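Local coordinates for monomethylamine methyltransferase MtmB1 (Methanosarcina barkeri, PDB 1TV3), which transfers the methyl group of monomethylamine to the corrinoid cofactor of its partner protein MtmC, a step of methanogenesis from methylamine, at residues Ile255-Gln260 / Trp293-Pro298; Asp327-Asn332 / Gly360-Ser365. One frame throughout, in Å; residues are numbered along the deposited sequence.

Interaction 1: residues Ile255-Gln260 / Trp293-Pro298; sequences IIMDEQ and WHLDGP. With BG4 (5-(hydroxy-methyl-amino)-3-methyl-pyrrolidine-2-carboxylic acid), chain B.
Met-257 lies across the indole of Trp-293, its CG over one face of the six-membered ring, 3.5 Å from the centroid and 14° off the normal. The sulfur follows in a Met-aromatic contact, SD standing obliquely 3.3 Å from Trp-293 CH2. A bend at chi3 (79°) then brings the methyl close to Leu-295, CE coming within 3.7 Å of Leu-295 CD2. Such packing of alternate residues on one face is a worked case of parallel neighbours in a TIM barrel: Met-257, Glu-259, Trp-293 and Leu-295 share one face of strands 255-259 and 293-296, and three of them reach the bound BG4. Leu-295 CD2 packs 3.5 Å from BG4 C1, while Glu-259 OE1 accepts a bond from BG4 N1 and Ser-231 holds OE2. With an alanine in place of Trp-293, Met-257 would probably lose the flat surface under CG and SD, and Ser-227 its indole N-H partner. The opposite face carries Asp-258 and His-294. There the anti lone pair of Asp-258 OD2 receives His-294 ND1 at 2.7 Å, in the imidazole plane but along a bent path of 131°, and a water joins His-294 NE2 to the carbonyl oxygen of Gln-260.

Interaction 2: residues Asp327-Asn332 / Gly360-Ser365; sequences DILSGN and GREILS. With BG4 (5-(hydroxy-methyl-amino)-3-methyl-pyrrolidine-2-carboxylic acid), chain B.
Glu-362 and Ser-330 grip each other twice: Ser-330 N donates to Glu-362 OE1 at 2.7 Å, and Ser-330 O accepts the backbone N-H of Glu-362 together with that of Ile-363. The two segments belong to a beta-alpha-beta unit of the barrel, in which helix 343-359 joins parallel strands 330-333 and 363-366; a Schellman motif at Gly-360 ends the helix just before the second strand. Packing is tight here. A bend at chi2 (73°) folds the Glu-362 chain back, so that OE1 is met on its anti side by Ser-330 N while CG rests 3.7 Å from Leu-329 CD2. The other oxygen, OE2, is taken by the backbone N of Arg-116, which should hold the carboxylate against rotation. Arg-361 also bends at chi2, and its guanidinium carries one face over Asn-332 CB, 4.0 Å from NE. Its bond from NH1 to Ser-330 OG is weak; the firmer partners are Asp-296, in a salt bridge with NH2, and His-282 at NH1. At Gly-331 a side chain would collide with Ile-363 O, which lies only 2.9 Å from Gly-331 CA. Toward Asp-327 the fit is looser, and Asp-327 itself is exposed. Here a water spans the gap between the segments, donating to Ile-328 O and to Glu-362 OE1 and accepting from Ser-330 OG. At the other end of the two segments Ser-365 N bonds to Asn-332 O, and Ser-365 OG donates to BG4 O1 at 2.6 Å.

Read from the N terminus, interaction 1 comes first: strand 255-259 is followed by helix 271-288 and then by strand 293-300, whose pairing closes that loop. The chain passes through helix 309-325 before strand 330-333 opens interaction 2, closed in turn by strand 363-366 after helix 343-359. The two loops therefore stand in series, neither nesting nor crossing. They are joined edge to edge through the sheet, since strands 293-300 and 330-333 are neighbours in it; Asp-296 N lies 2.8 Å from Gly-331 O, a probable hydrogen bond. Strands 255-259, 293-300, 330-333 and 363-366, each paired with the next, thus form one continuous arc of the barrel wall, and both contacts reach BG4 from it.

Interaction 1: residues Ile255-Gln260 / Trp293-Pro298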
ATOM      1  N   ILE A 255      -5.220  -3.240  17.515  1.00 18.46           N
ATOM      2  CA  ILE A 255      -6.268  -3.863  18.317  1.00 18.05           C
ATOM      3  C   ILE A 255      -5.536  -4.225  19.613  1.00 18.56           C
ATOM      4  O   ILE A 255      -4.486  -4.873  19.576  1.00 18.21           O
ATOM      5  CB  ILE A 255      -6.805  -5.160  17.661  1.00 19.08           C
ATOM      6  CG1 ILE A 255      -7.604  -4.823  16.399  1.00 19.52           C
ATOM      7  CG2 ILE A 255      -7.661  -5.937  18.654  1.00 15.00           C
ATOM      8  CD1 ILE A 255      -8.759  -3.881  16.639  1.00 24.03           C
ATOM      9  N   ILE A 256      -6.083  -3.811  20.749  1.00 17.71           N
ATOM     10  CA  ILE A 256      -5.442  -4.064  22.034  1.00 18.19           C
ATOM     11  C   ILE A 256      -6.102  -5.134  22.896  1.00 18.65           C
ATOM     12  O   ILE A 256      -7.305  -5.086  23.159  1.00 17.39           O
ATOM     13  CB  ILE A 256      -5.365  -2.757  22.869  1.00 18.79           C
ATOM     14  CG1 ILE A 256      -4.505  -1.722  22.136  1.00 17.36           C
ATOM     15  CG2 ILE A 256      -4.804  -3.051  24.265  1.00 17.64           C
ATOM     16  CD1 ILE A 256      -4.385  -0.382  22.862  1.00 17.36           C
ATOM     17  N   MET A 257      -5.303  -6.103  23.334  1.00 18.69           N
ATOM     18  CA  MET A 257      -5.803  -7.158  24.202  1.00 18.71           C
ATOM     19  C   MET A 257      -5.161  -7.009  25.574  1.00 19.47           C
ATOM     20  O   MET A 257      -3.956  -7.217  25.733  1.00 16.89           O
ATOM     21  CB  MET A 257      -5.469  -8.555  23.671  1.00 18.23           C
ATOM     22  CG  MET A 257      -5.958  -9.649  24.626  1.00 18.69           C
ATOM     23  SD  MET A 257      -5.101 -11.229  24.496  1.00 21.22           S
ATOM     24  CE  MET A 257      -3.610 -10.859  25.418  1.00 17.56           C
ATOM     25  N   ASP A 258      -5.970  -6.638  26.558  1.00 20.27           N
ATOM     26  CA  ASP A 258      -5.494  -6.484  27.923  1.00 20.12           C
ATOM     27  C   ASP A 258      -5.743  -7.807  28.635  1.00 20.74           C
ATOM     28  O   ASP A 258      -6.840  -8.356  28.561  1.00 20.89           O
ATOM     29  CB  ASP A 258      -6.270  -5.368  28.621  1.00 20.52           C
ATOM     30  CG  ASP A 258      -6.024  -5.332  30.118  1.00 22.58           C
ATOM     31  OD1 ASP A 258      -5.237  -4.476  30.578  1.00 21.32           O
ATOM     32  OD2 ASP A 258      -6.620  -6.168  30.828  1.00 22.13           O
ATOM     33  N   GLU A 259      -4.726  -8.325  29.314  1.00 21.74           N
ATOM     34  CA  GLU A 259      -4.870  -9.585  30.039  1.00 24.11           C
ATOM     35  C   GLU A 259      -4.703  -9.406  31.550  1.00 23.89           C
ATOM     36  O   GLU A 259      -4.051  -8.468  32.011  1.00 22.21           O
ATOM     37  CB  GLU A 259      -3.823 -10.605  29.579  1.00 24.85           C
ATOM     38  CG  GLU A 259      -2.888 -11.002  30.716  1.00 31.46           C
ATOM     39  CD  GLU A 259      -2.018 -12.189  30.416  1.00 33.70           C
ATOM     40  OE1 GLU A 259      -2.559 -13.256  30.060  1.00 35.44           O
ATOM     41  OE2 GLU A 259      -0.786 -12.052  30.551  1.00 37.88           O
ATOM     42  N   GLN A 260      -5.286 -10.332  32.306  1.00 25.11           N
ATOM     43  CA  GLN A 260      -5.167 -10.353  33.760  1.00 25.76           C
ATOM     44  C   GLN A 260      -5.571 -11.749  34.210  1.00 26.69           C
ATOM     45  O   GLN A 260      -6.619 -12.262  33.812  1.00 26.34           O
ATOM     46  CB  GLN A 260      -6.058  -9.295  34.421  1.00 25.10           C
ATOM     47  CG  GLN A 260      -5.533  -8.812  35.782  1.00 25.69           C
ATOM     48  CD  GLN A 260      -5.847  -9.763  36.937  1.00 30.29           C
ATOM     49  OE1 GLN A 260      -5.031  -9.948  37.845  1.00 31.30           O
ATOM     50  NE2 GLN A 260      -7.039 -10.349  36.916  1.00 26.88           N
ATOM     51  N   TRP A 293     -10.347  -5.707  23.719  1.00 17.58           N
ATOM     52  CA  TRP A 293     -10.930  -6.861  24.402  1.00 18.35           C
ATOM     53  C   TRP A 293     -10.036  -7.289  25.561  1.00 19.03           C
ATOM     54  O   TRP A 293      -8.847  -6.966  25.589  1.00 18.06           O
ATOM     55  CB  TRP A 293     -11.177  -8.039  23.445  1.00 17.16           C
ATOM     56  CG  TRP A 293      -9.966  -8.676  22.816  1.00 17.12           C
ATOM     57  CD1 TRP A 293      -9.236  -8.194  21.765  1.00 16.87           C
ATOM     58  CD2 TRP A 293      -9.427  -9.973  23.119  1.00 17.41           C
ATOM     59  NE1 TRP A 293      -8.286  -9.116  21.386  1.00 17.90           N
ATOM     60  CE2 TRP A 293      -8.380 -10.216  22.199  1.00 17.44           C
ATOM     61  CE3 TRP A 293      -9.731 -10.955  24.075  1.00 16.87           C
ATOM     62  CZ2 TRP A 293      -7.633 -11.404  22.205  1.00 15.68           C
ATOM     63  CZ3 TRP A 293      -8.990 -12.139  24.082  1.00 15.89           C
ATOM     64  CH2 TRP A 293      -7.952 -12.351  23.148  1.00 16.64           C
ATOM     65  N   HIS A 294     -10.617  -8.005  26.522  1.00 20.14           N
ATOM     66  CA  HIS A 294      -9.884  -8.446  27.707  1.00 19.80           C
ATOM     67  C   HIS A 294      -9.737  -9.958  27.802  1.00 18.94           C
ATOM     68  O   HIS A 294     -10.710 -10.695  27.665  1.00 17.72           O
ATOM     69  CB  HIS A 294     -10.585  -7.938  28.976  1.00 19.46           C
ATOM     70  CG  HIS A 294      -9.940  -8.391  30.252  1.00 21.16           C
ATOM     71  ND1 HIS A 294      -8.730  -7.898  30.692  1.00 22.66           N
ATOM     72  CD2 HIS A 294     -10.330  -9.307  31.172  1.00 22.53           C
ATOM     73  CE1 HIS A 294      -8.403  -8.490  31.829  1.00 23.64           C
ATOM     74  NE2 HIS A 294      -9.356  -9.349  32.141  1.00 21.80           N
ATOM     75  N   LEU A 295      -8.512 -10.410  28.052  1.00 18.32           N
ATOM     76  CA  LEU A 295      -8.232 -11.833  28.193  1.00 19.69           C
ATOM     77  C   LEU A 295      -8.144 -12.188  29.683  1.00 20.06           C
ATOM     78  O   LEU A 295      -7.311 -11.642  30.410  1.00 19.31           O
ATOM     79  CB  LEU A 295      -6.907 -12.182  27.513  1.00 18.03           C
ATOM     80  CG  LEU A 295      -6.500 -13.656  27.634  1.00 20.03           C
ATOM     81  CD1 LEU A 295      -7.435 -14.531  26.803  1.00 16.98           C
ATOM     82  CD2 LEU A 295      -5.069 -13.822  27.173  1.00 17.24           C
ATOM     83  N   ASP A 296      -9.001 -13.102  30.127  1.00 19.91           N
ATOM     84  CA  ASP A 296      -9.020 -13.537  31.526  1.00 20.43           C
ATOM     85  C   ASP A 296      -8.120 -14.770  31.664  1.00 21.71           C
ATOM     86  O   ASP A 296      -7.467 -15.187  30.699  1.00 21.74           O
ATOM     87  CB  ASP A 296     -10.457 -13.883  31.938  1.00 20.91           C
ATOM     88  CG  ASP A 296     -10.635 -14.021  33.449  1.00 21.52           C
ATOM     89  OD1 ASP A 296      -9.638 -13.987  34.199  1.00 20.47           O
ATOM     90  OD2 ASP A 296     -11.795 -14.170  33.885  1.00 21.04           O
ATOM     91  N   GLY A 297      -8.085 -15.348  32.859  1.00 20.54           N
ATOM     92  CA  GLY A 297      -7.270 -16.526  33.082  1.00 21.21           C
ATOM     93  C   GLY A 297      -7.122 -16.826  34.562  1.00 22.91           C
ATOM     94  O   GLY A 297      -6.005 -16.829  35.083  1.00 23.11           O
ATOM     95  N   PRO A 298      -8.234 -17.075  35.273  1.00 22.63           N
ATOM     96  CA  PRO A 298      -8.158 -17.371  36.708  1.00 23.15           C
ATOM     97  C   PRO A 298      -7.275 -18.597  36.896  1.00 23.79           C
ATOM     98  O   PRO A 298      -7.463 -19.607  36.219  1.00 22.75           O
ATOM     99  CB  PRO A 298      -9.613 -17.645  37.089  1.00 22.29           C
ATOM    100  CG  PRO A 298     -10.399 -16.858  36.062  1.00 22.60           C
ATOM    101  CD  PRO A 298      -9.626 -17.147  34.797  1.00 21.63           C
TER
HETATM  102  C1  BG4 B 459      -2.710 -15.537  25.281  1.00 24.03           C
HETATM  103  C2  BG4 B 459      -1.954 -15.738  26.592  1.00 24.56           C
HETATM  104  C3  BG4 B 459      -0.645 -16.488  26.388  1.00 26.88           C
HETATM  105  C4  BG4 B 459       0.429 -15.390  26.314  1.00 25.42           C
HETATM  106  C5  BG4 B 459      -0.071 -14.238  27.185  1.00 25.26           C
HETATM  107  C6  BG4 B 459      -0.498 -17.345  27.542  1.00 26.66           C
HETATM  108  N1  BG4 B 459      -1.580 -14.421  27.280  1.00 23.16           N
HETATM  109  O1  BG4 B 459      -3.569 -16.368  24.943  1.00 21.80           O
HETATM  110  N2  BG4 B 459       0.204 -12.973  26.559  1.00 28.42           N
HETATM  111  O2  BG4 B 459      -0.487 -12.544  25.339  1.00 28.04           O
HETATM  112  C7  BG4 B 459       0.035 -11.908  27.537  1.00 26.89           C
HETATM  113  O   HOH W   1      -9.166 -11.081  34.292  1.00 23.96           O

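Interaction 2: residues Asp327-Asn332 / Gly360-Ser365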
ATOM      1  N   ASP A 327     -20.787  -4.417  27.341  1.00 23.80           N
ATOM      2  CA  ASP A 327     -20.566  -4.860  25.971  1.00 23.39           C
ATOM      3  C   ASP A 327     -19.081  -5.150  25.781  1.00 22.74           C
ATOM      4  O   ASP A 327     -18.586  -5.221  24.656  1.00 21.78           O
ATOM      5  CB  ASP A 327     -21.031  -3.784  24.995  1.00 25.52           C
ATOM      6  CG  ASP A 327     -22.538  -3.638  24.974  1.00 27.91           C
ATOM      7  OD1 ASP A 327     -23.020  -2.518  24.707  1.00 31.48           O
ATOM      8  OD2 ASP A 327     -23.241  -4.646  25.219  1.00 28.26           O
ATOM      9  N   ILE A 328     -18.375  -5.309  26.897  1.00 21.97           N
ATOM     10  CA  ILE A 328     -16.947  -5.596  26.866  1.00 21.56           C
ATOM     11  C   ILE A 328     -16.669  -6.950  26.215  1.00 20.92           C
ATOM     12  O   ILE A 328     -17.210  -7.972  26.634  1.00 21.89           O
ATOM     13  CB  ILE A 328     -16.347  -5.603  28.294  1.00 20.69           C
ATOM     14  CG1 ILE A 328     -16.445  -4.199  28.906  1.00 20.23           C
ATOM     15  CG2 ILE A 328     -14.892  -6.062  28.251  1.00 18.41           C
ATOM     16  CD1 ILE A 328     -15.980  -4.121  30.356  1.00 19.46           C
ATOM     17  N   LEU A 329     -15.830  -6.951  25.185  1.00 20.22           N
ATOM     18  CA  LEU A 329     -15.471  -8.188  24.500  1.00 20.61           C
ATOM     19  C   LEU A 329     -14.384  -8.868  25.328  1.00 19.79           C
ATOM     20  O   LEU A 329     -13.506  -8.201  25.872  1.00 19.22           O
ATOM     21  CB  LEU A 329     -14.966  -7.875  23.087  1.00 18.59           C
ATOM     22  CG  LEU A 329     -16.028  -7.212  22.200  1.00 21.98           C
ATOM     23  CD1 LEU A 329     -15.401  -6.690  20.912  1.00 21.71           C
ATOM     24  CD2 LEU A 329     -17.129  -8.222  21.893  1.00 20.35           C
ATOM     25  N   SER A 330     -14.434 -10.191  25.432  1.00 19.61           N
ATOM     26  CA  SER A 330     -13.437 -10.886  26.236  1.00 20.33           C
ATOM     27  C   SER A 330     -13.126 -12.305  25.792  1.00 21.22           C
ATOM     28  O   SER A 330     -13.799 -12.880  24.931  1.00 21.67           O
ATOM     29  CB  SER A 330     -13.889 -10.932  27.697  1.00 20.48           C
ATOM     30  OG  SER A 330     -14.967 -11.842  27.850  1.00 19.60           O
ATOM     31  N   GLY A 331     -12.089 -12.859  26.409  1.00 20.85           N
ATOM     32  CA  GLY A 331     -11.668 -14.216  26.127  1.00 20.36           C
ATOM     33  C   GLY A 331     -11.066 -14.811  27.382  1.00 21.15           C
ATOM     34  O   GLY A 331     -10.992 -14.141  28.420  1.00 20.31           O
ATOM     35  N   ASN A 332     -10.640 -16.066  27.295  1.00 20.92           N
ATOM     36  CA  ASN A 332     -10.023 -16.746  28.429  1.00 21.98           C
ATOM     37  C   ASN A 332      -8.892 -17.624  27.888  1.00 21.80           C
ATOM     38  O   ASN A 332      -8.985 -18.128  26.765  1.00 22.16           O
ATOM     39  CB  ASN A 332     -11.073 -17.586  29.177  1.00 20.27           C
ATOM     40  CG  ASN A 332     -10.625 -17.970  30.580  1.00 20.83           C
ATOM     41  OD1 ASN A 332      -9.666 -17.405  31.114  1.00 19.42           O
ATOM     42  ND2 ASN A 332     -11.322 -18.925  31.186  1.00 19.55           N
ATOM     43  N   GLY A 360     -20.339 -17.100  27.797  1.00 22.89           N
ATOM     44  CA  GLY A 360     -20.333 -15.932  26.926  1.00 20.56           C
ATOM     45  C   GLY A 360     -19.020 -15.363  26.415  1.00 20.51           C
ATOM     46  O   GLY A 360     -19.005 -14.236  25.916  1.00 21.71           O
ATOM     47  N   ARG A 361     -17.922 -16.103  26.520  1.00 20.31           N
ATOM     48  CA  ARG A 361     -16.637 -15.593  26.028  1.00 21.12           C
ATOM     49  C   ARG A 361     -16.684 -15.450  24.508  1.00 20.72           C
ATOM     50  O   ARG A 361     -17.286 -16.279  23.822  1.00 20.89           O
ATOM     51  CB  ARG A 361     -15.493 -16.546  26.392  1.00 20.37           C
ATOM     52  CG  ARG A 361     -15.215 -16.684  27.876  1.00 21.50           C
ATOM     53  CD  ARG A 361     -14.601 -15.423  28.463  1.00 21.90           C
ATOM     54  NE  ARG A 361     -14.409 -15.564  29.902  1.00 21.76           N
ATOM     55  CZ  ARG A 361     -13.908 -14.621  30.692  1.00 22.52           C
ATOM     56  NH1 ARG A 361     -13.535 -13.452  30.186  1.00 21.43           N
ATOM     57  NH2 ARG A 361     -13.790 -14.844  31.994  1.00 21.92           N
ATOM     58  N   GLU A 362     -16.050 -14.406  23.981  1.00 19.81           N
ATOM     59  CA  GLU A 362     -16.024 -14.194  22.537  1.00 21.16           C
ATOM     60  C   GLU A 362     -14.839 -14.917  21.905  1.00 21.04           C
ATOM     61  O   GLU A 362     -14.888 -15.300  20.734  1.00 21.73           O
ATOM     62  CB  GLU A 362     -15.914 -12.704  22.193  1.00 20.99           C
ATOM     63  CG  GLU A 362     -17.194 -11.896  22.332  1.00 22.21           C
ATOM     64  CD  GLU A 362     -17.583 -11.633  23.773  1.00 22.65           C
ATOM     65  OE1 GLU A 362     -16.675 -11.473  24.620  1.00 23.39           O
ATOM     66  OE2 GLU A 362     -18.799 -11.566  24.050  1.00 24.90           O
ATOM     67  N   ILE A 363     -13.780 -15.106  22.689  1.00 20.25           N
ATOM     68  CA  ILE A 363     -12.567 -15.748  22.196  1.00 19.10           C
ATOM     69  C   ILE A 363     -11.988 -16.781  23.157  1.00 20.67           C
ATOM     70  O   ILE A 363     -11.904 -16.549  24.361  1.00 20.75           O
ATOM     71  CB  ILE A 363     -11.473 -14.684  21.924  1.00 18.21           C
ATOM     72  CG1 ILE A 363     -11.968 -13.683  20.873  1.00 17.13           C
ATOM     73  CG2 ILE A 363     -10.180 -15.354  21.473  1.00 17.61           C
ATOM     74  CD1 ILE A 363     -11.047 -12.481  20.685  1.00 14.18           C
ATOM     75  N   LEU A 364     -11.599 -17.929  22.614  1.00 20.46           N
ATOM     76  CA  LEU A 364     -10.980 -18.985  23.410  1.00 19.83           C
ATOM     77  C   LEU A 364      -9.527 -19.010  22.943  1.00 20.35           C
ATOM     78  O   LEU A 364      -9.260 -19.227  21.762  1.00 21.05           O
ATOM     79  CB  LEU A 364     -11.637 -20.336  23.125  1.00 18.97           C
ATOM     80  CG  LEU A 364     -13.166 -20.393  23.171  1.00 19.21           C
ATOM     81  CD1 LEU A 364     -13.606 -21.843  23.034  1.00 18.19           C
ATOM     82  CD2 LEU A 364     -13.683 -19.793  24.477  1.00 17.05           C
ATOM     83  N   SER A 365      -8.594 -18.786  23.862  1.00 19.26           N
ATOM     84  CA  SER A 365      -7.179 -18.750  23.505  1.00 19.48           C
ATOM     85  C   SER A 365      -6.392 -19.859  24.212  1.00 20.95           C
ATOM     86  O   SER A 365      -6.104 -19.762  25.410  1.00 19.81           O
ATOM     87  CB  SER A 365      -6.611 -17.372  23.870  1.00 17.68           C
ATOM     88  OG  SER A 365      -5.377 -17.120  23.226  1.00 21.58           O
TER
HETATM   89  C1  BG4 B 459      -2.710 -15.537  25.281  1.00 24.03           C
HETATM   90  C2  BG4 B 459      -1.954 -15.738  26.592  1.00 24.56           C
HETATM   91  C3  BG4 B 459      -0.645 -16.488  26.388  1.00 26.88           C
HETATM   92  C4  BG4 B 459       0.429 -15.390  26.314  1.00 25.42           C
HETATM   93  C5  BG4 B 459      -0.071 -14.238  27.185  1.00 25.26           C
HETATM   94  C6  BG4 B 459      -0.498 -17.345  27.542  1.00 26.66           C
HETATM   95  N1  BG4 B 459      -1.580 -14.421  27.280  1.00 23.16           N
HETATM   96  O1  BG4 B 459      -3.569 -16.368  24.943  1.00 21.80           O
HETATM   97  N2  BG4 B 459       0.204 -12.973  26.559  1.00 28.42           N
HETATM   98  O2  BG4 B 459      -0.487 -12.544  25.339  1.00 28.04           O
HETATM   99  C7  BG4 B 459       0.035 -11.908  27.537  1.00 26.89           C
HETATM  100  O   HOH W   2     -17.508 -10.869  26.980  1.00 22.45           O